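Local coordinates for protein N-ACETYLMURAMOYL-L-ALANINE AMIDASE CwlV (Paenibacillus polymyxa, PDB 1JWQ) that probably hydrolyses the amide bond between N-acetylmuramoyl residues and L-alanine in cell-wall peptidoglycan, this chain being its zinc-binding catalytic domain, at residues S78-S83 and A138-V143; M1-I6 and E48-R53. All coordinates share one frame; numbering follows the deposited sequence.

Contact 1: S78-S83 and A138-V143. With ZN (zinc ion), chain B.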
# COMPACT_ATOMS: atom_id res chain seq x y z
N SER A 78 0.84 -2.35 -3.38
CA SER A 78 -0.56 -1.98 -3.41
C SER A 78 -0.91 -1.52 -2.00
O SER A 78 -0.61 -2.21 -1.03
CB SER A 78 -1.42 -3.18 -3.82
OG SER A 78 -2.77 -2.77 -4.02
N ILE A 79 -1.52 -0.34 -1.90
CA ILE A 79 -1.87 0.23 -0.61
C ILE A 79 -3.37 0.14 -0.36
O ILE A 79 -4.18 0.56 -1.18
CB ILE A 79 -1.42 1.70 -0.51
CG1 ILE A 79 0.10 1.78 -0.70
CG2 ILE A 79 -1.81 2.27 0.84
CD1 ILE A 79 0.65 3.20 -0.68
N HIS A 80 -3.72 -0.42 0.79
CA HIS A 80 -5.11 -0.63 1.18
C HIS A 80 -5.34 -0.33 2.65
O HIS A 80 -4.41 -0.09 3.42
CB HIS A 80 -5.50 -2.09 0.92
CG HIS A 80 -5.61 -2.44 -0.53
ND1 HIS A 80 -6.82 -2.58 -1.17
CD2 HIS A 80 -4.66 -2.68 -1.46
CE1 HIS A 80 -6.61 -2.90 -2.43
NE2 HIS A 80 -5.31 -2.97 -2.64
N ALA A 81 -6.62 -0.33 3.03
CA ALA A 81 -7.04 -0.13 4.42
C ALA A 81 -7.98 -1.32 4.63
O ALA A 81 -8.74 -1.69 3.73
CB ALA A 81 -7.79 1.18 4.58
N ASN A 82 -7.92 -1.90 5.82
CA ASN A 82 -8.69 -3.09 6.16
C ASN A 82 -10.07 -2.85 6.77
O ASN A 82 -10.42 -1.73 7.13
CB ASN A 82 -7.85 -3.94 7.12
CG ASN A 82 -7.89 -5.42 6.80
OD1 ASN A 82 -6.97 -6.16 7.15
ND2 ASN A 82 -8.95 -5.86 6.14
N SER A 83 -10.85 -3.92 6.87
CA SER A 83 -12.18 -3.85 7.46
C SER A 83 -12.53 -5.21 8.02
O SER A 83 -12.18 -6.24 7.44
CB SER A 83 -13.21 -3.44 6.41
OG SER A 83 -14.45 -3.13 7.04
N ALA A 138 6.14 -8.18 -5.20
CA ALA A 138 4.92 -7.42 -5.00
C ALA A 138 4.26 -7.69 -3.67
O ALA A 138 4.06 -8.84 -3.28
CB ALA A 138 3.93 -7.72 -6.14
N VAL A 139 3.90 -6.62 -2.98
CA VAL A 139 3.24 -6.77 -1.69
C VAL A 139 2.01 -5.89 -1.62
O VAL A 139 1.89 -4.90 -2.35
CB VAL A 139 4.18 -6.42 -0.53
CG1 VAL A 139 5.39 -7.36 -0.54
CG2 VAL A 139 4.63 -4.96 -0.63
N LEU A 140 1.08 -6.27 -0.76
CA LEU A 140 -0.13 -5.49 -0.56
C LEU A 140 -0.15 -5.13 0.91
O LEU A 140 -0.02 -6.00 1.78
CB LEU A 140 -1.37 -6.32 -0.94
CG LEU A 140 -2.69 -5.55 -0.89
CD1 LEU A 140 -3.65 -6.08 -1.95
CD2 LEU A 140 -3.30 -5.66 0.51
N LEU A 141 -0.29 -3.85 1.19
CA LEU A 141 -0.29 -3.38 2.56
C LEU A 141 -1.68 -3.00 3.03
O LEU A 141 -2.38 -2.25 2.35
CB LEU A 141 0.63 -2.16 2.68
CG LEU A 141 2.02 -2.27 2.03
CD1 LEU A 141 2.76 -0.95 2.22
CD2 LEU A 141 2.80 -3.42 2.65
N GLU A 142 -2.09 -3.55 4.16
CA GLU A 142 -3.37 -3.20 4.76
C GLU A 142 -2.89 -2.38 5.95
O GLU A 142 -2.52 -2.93 6.99
CB GLU A 142 -4.11 -4.47 5.21
CG GLU A 142 -4.73 -5.25 4.06
CD GLU A 142 -5.91 -4.53 3.42
OE1 GLU A 142 -6.43 -5.02 2.39
OE2 GLU A 142 -6.32 -3.48 3.96
N VAL A 143 -2.86 -1.07 5.77
CA VAL A 143 -2.34 -0.16 6.78
C VAL A 143 -2.99 -0.22 8.16
O VAL A 143 -2.30 -0.22 9.17
CB VAL A 143 -2.39 1.30 6.28
CG1 VAL A 143 -1.69 2.22 7.27
CG2 VAL A 143 -1.71 1.39 4.91
ZN ZN B . -8.76 -2.67 -0.20
O HOH W 1 -8.65 -3.66 1.56
O HOH W 2 -9.11 -4.77 -0.95

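Contact 2: M1-I6 and E48-R53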
# COMPACT_ATOMS: atom_id res chain seq x y z
N MET A 1 16.90 3.51 -14.72
CA MET A 1 16.51 3.60 -13.29
C MET A 1 15.64 2.42 -12.89
O MET A 1 15.21 1.63 -13.73
CB MET A 1 15.72 4.89 -13.04
CG MET A 1 16.46 6.16 -13.39
SD MET A 1 15.42 7.60 -13.15
CE MET A 1 14.58 7.70 -14.74
N LYS A 2 15.38 2.30 -11.59
CA LYS A 2 14.53 1.23 -11.09
C LYS A 2 13.11 1.76 -11.05
O LYS A 2 12.86 2.87 -10.56
CB LYS A 2 14.99 0.79 -9.70
CG LYS A 2 16.38 0.16 -9.71
CD LYS A 2 16.73 -0.50 -8.38
CE LYS A 2 18.08 -1.21 -8.48
NZ LYS A 2 18.41 -1.97 -7.24
N VAL A 3 12.18 0.98 -11.58
CA VAL A 3 10.78 1.37 -11.64
C VAL A 3 10.00 0.87 -10.44
O VAL A 3 10.07 -0.30 -10.08
CB VAL A 3 10.13 0.84 -12.94
CG1 VAL A 3 8.66 1.18 -12.96
CG2 VAL A 3 10.84 1.43 -14.15
N VAL A 4 9.26 1.78 -9.83
CA VAL A 4 8.45 1.47 -8.66
C VAL A 4 6.99 1.76 -8.98
O VAL A 4 6.64 2.89 -9.31
CB VAL A 4 8.86 2.34 -7.46
CG1 VAL A 4 7.99 2.00 -6.24
CG2 VAL A 4 10.33 2.12 -7.15
N VAL A 5 6.14 0.74 -8.89
CA VAL A 5 4.72 0.96 -9.17
C VAL A 5 3.96 0.94 -7.86
O VAL A 5 4.06 -0.00 -7.08
CB VAL A 5 4.16 -0.11 -10.13
CG1 VAL A 5 2.63 0.02 -10.23
CG2 VAL A 5 4.78 0.06 -11.51
N ILE A 6 3.23 2.02 -7.61
CA ILE A 6 2.43 2.16 -6.40
C ILE A 6 0.98 2.10 -6.83
O ILE A 6 0.54 2.89 -7.67
CB ILE A 6 2.69 3.50 -5.69
CG1 ILE A 6 4.18 3.65 -5.38
CG2 ILE A 6 1.85 3.57 -4.41
CD1 ILE A 6 4.73 2.63 -4.41
N GLU A 48 12.12 5.60 -10.66
CA GLU A 48 11.12 6.06 -11.60
C GLU A 48 9.82 5.57 -10.99
O GLU A 48 9.49 4.39 -11.08
CB GLU A 48 11.34 5.44 -12.98
CG GLU A 48 10.30 5.84 -14.01
CD GLU A 48 10.63 5.33 -15.39
OE1 GLU A 48 9.77 5.45 -16.29
OE2 GLU A 48 11.76 4.81 -15.59
N VAL A 49 9.09 6.47 -10.34
CA VAL A 49 7.84 6.11 -9.67
C VAL A 49 6.62 6.24 -10.56
O VAL A 49 6.38 7.29 -11.16
CB VAL A 49 7.63 6.97 -8.41
CG1 VAL A 49 6.39 6.50 -7.66
CG2 VAL A 49 8.86 6.88 -7.52
N VAL A 50 5.84 5.17 -10.65
CA VAL A 50 4.64 5.16 -11.47
C VAL A 50 3.45 4.73 -10.62
O VAL A 50 3.49 3.70 -9.95
CB VAL A 50 4.78 4.17 -12.64
CG1 VAL A 50 3.47 4.10 -13.42
CG2 VAL A 50 5.92 4.60 -13.56
N LEU A 51 2.39 5.53 -10.65
CA LEU A 51 1.19 5.19 -9.91
C LEU A 51 0.13 4.66 -10.85
O LEU A 51 -0.14 5.26 -11.90
CB LEU A 51 0.64 6.43 -9.18
CG LEU A 51 1.13 6.65 -7.74
CD1 LEU A 51 2.65 6.73 -7.71
CD2 LEU A 51 0.51 7.93 -7.21
N THR A 52 -0.48 3.53 -10.50
CA THR A 52 -1.53 2.97 -11.35
C THR A 52 -2.65 3.99 -11.47
O THR A 52 -3.29 4.10 -12.52
CB THR A 52 -2.09 1.66 -10.77
OG1 THR A 52 -2.53 1.88 -9.42
CG2 THR A 52 -1.02 0.57 -10.78
N ARG A 53 -2.90 4.73 -10.39
CA ARG A 53 -3.91 5.78 -10.40
C ARG A 53 -3.48 6.93 -9.51
O ARG A 53 -2.96 6.73 -8.41
CB ARG A 53 -5.28 5.24 -9.97
CG ARG A 53 -5.49 5.07 -8.48
CD ARG A 53 -6.93 4.65 -8.22
NE ARG A 53 -7.18 4.34 -6.81
CZ ARG A 53 -7.70 5.19 -5.93
NH1 ARG A 53 -8.05 6.42 -6.31
NH2 ARG A 53 -7.89 4.80 -4.68
O HOH W 3 -1.89 4.29 -7.49

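Contact 1: S78-S83 and A138-V143
His80 and Glu142 are paired across two parallel strands, held by a ladder of backbone bonds. Ser78 N donates to Val139 O, Leu141 N to Ser78 O, His80 N to Leu141 O at a more bent 141°, and Val143 N to His80 O. Of the polar side-chain contacts, those of the imidazole come first: its ND1 binds the zinc ion at 2.2 Å, while at the ring edge, in plane, NE2 makes a weak bond to Ser78 OG (2.9 Å), which is also bonded to Asp7. Glu142 joins the site through water. Its chain, turned about the CB-CG bond (chi2 -69°), brings OE1 to 3.4 Å from His80 CB, the carboxylate plane turned 49° from the ring. The zinc-bound water 1 donates to Glu142 OE1 at 2.7 Å and to Ala81 O at 2.9 Å, so three partners fix its place. An alanine at Glu142 would probably leave this water without one of its two acceptors and less firmly oriented on the metal. Apolar contact is led by Leu140, whose CG comes within 3.5 Å of His80 CD2, the two side chains crossing at about a right angle; on the opposite face from His80, Ile79 CG2 touches Val143 CG2 at 4.2 Å. With His10 and Glu26 completing the protein ligands, this is the metal centre of a zinc amidase, set at the C-terminal ends of central parallel strands in an open alpha-beta-alpha fold.

Contact 2: M1-I6 and E48-R53
Glu48 lies alongside Val3, its extended chain pointing the same way, and brings OE2 to 3.8 Å from Val3 CG2. Its backbone bonds to both sides of that residue, N to Lys2 O and O to Val4 N, the alternation of a parallel pair. Val49 follows on the other face, with CG1 at 4.3 Å from Ile6 CG1. Val50 repeats the pattern of Glu48: N donates to Val4 O in a nearly straight bond (176°), while O accepts from Ile6 N and also lies 3.1 Å from Val5 CA in a CA-H...O contact. Leu51 lies beside Ile6, CD1 reaching Ile6 CB at 3.8 Å. At Thr52 the strand has ended, yet its N still donates to Ile6 O at 3.1 Å. Its methyl CG2, anti to the carbonyl carbon, crosses Val5 CG1 at 3.7 Å, and its hydroxyl bonds to Asp7. Beyond it, Arg53 N donates to water 3, which in turn donates to Ile6 O at 2.8 Å and so prolongs the pairing. The two strands belong to a beta-alpha-beta unit whose helix 26-42 covers Ile6, Val49 and Leu51; strand 47-51 is an outermost strand of the sheet within this chain, and strand 75-82 flanks strand 2-8 on its other edge.

Contacts 1 and 2 illustrate how one sheet can carry a site in its middle and a plain strand pair at its border. Their centres lie about 17 Å apart, yet strands 2-8 and 75-82 are neighbours, and Ile79 CD1 of contact 1 meets Ile6 CG2 of contact 2 at 3.9 Å. Asp7 is a second bridge, taking hydrogen bonds with Ser78 in one contact and Thr52 in the other. Only contact 1 supplies a zinc ligand directly; the Thr52 side chain remains about 12 Å from the metal. Contact 2 is nevertheless linked to the site along the chain: strand 2-8 leads on to the zinc ligand His10, and helix 26-42 begins at Glu26.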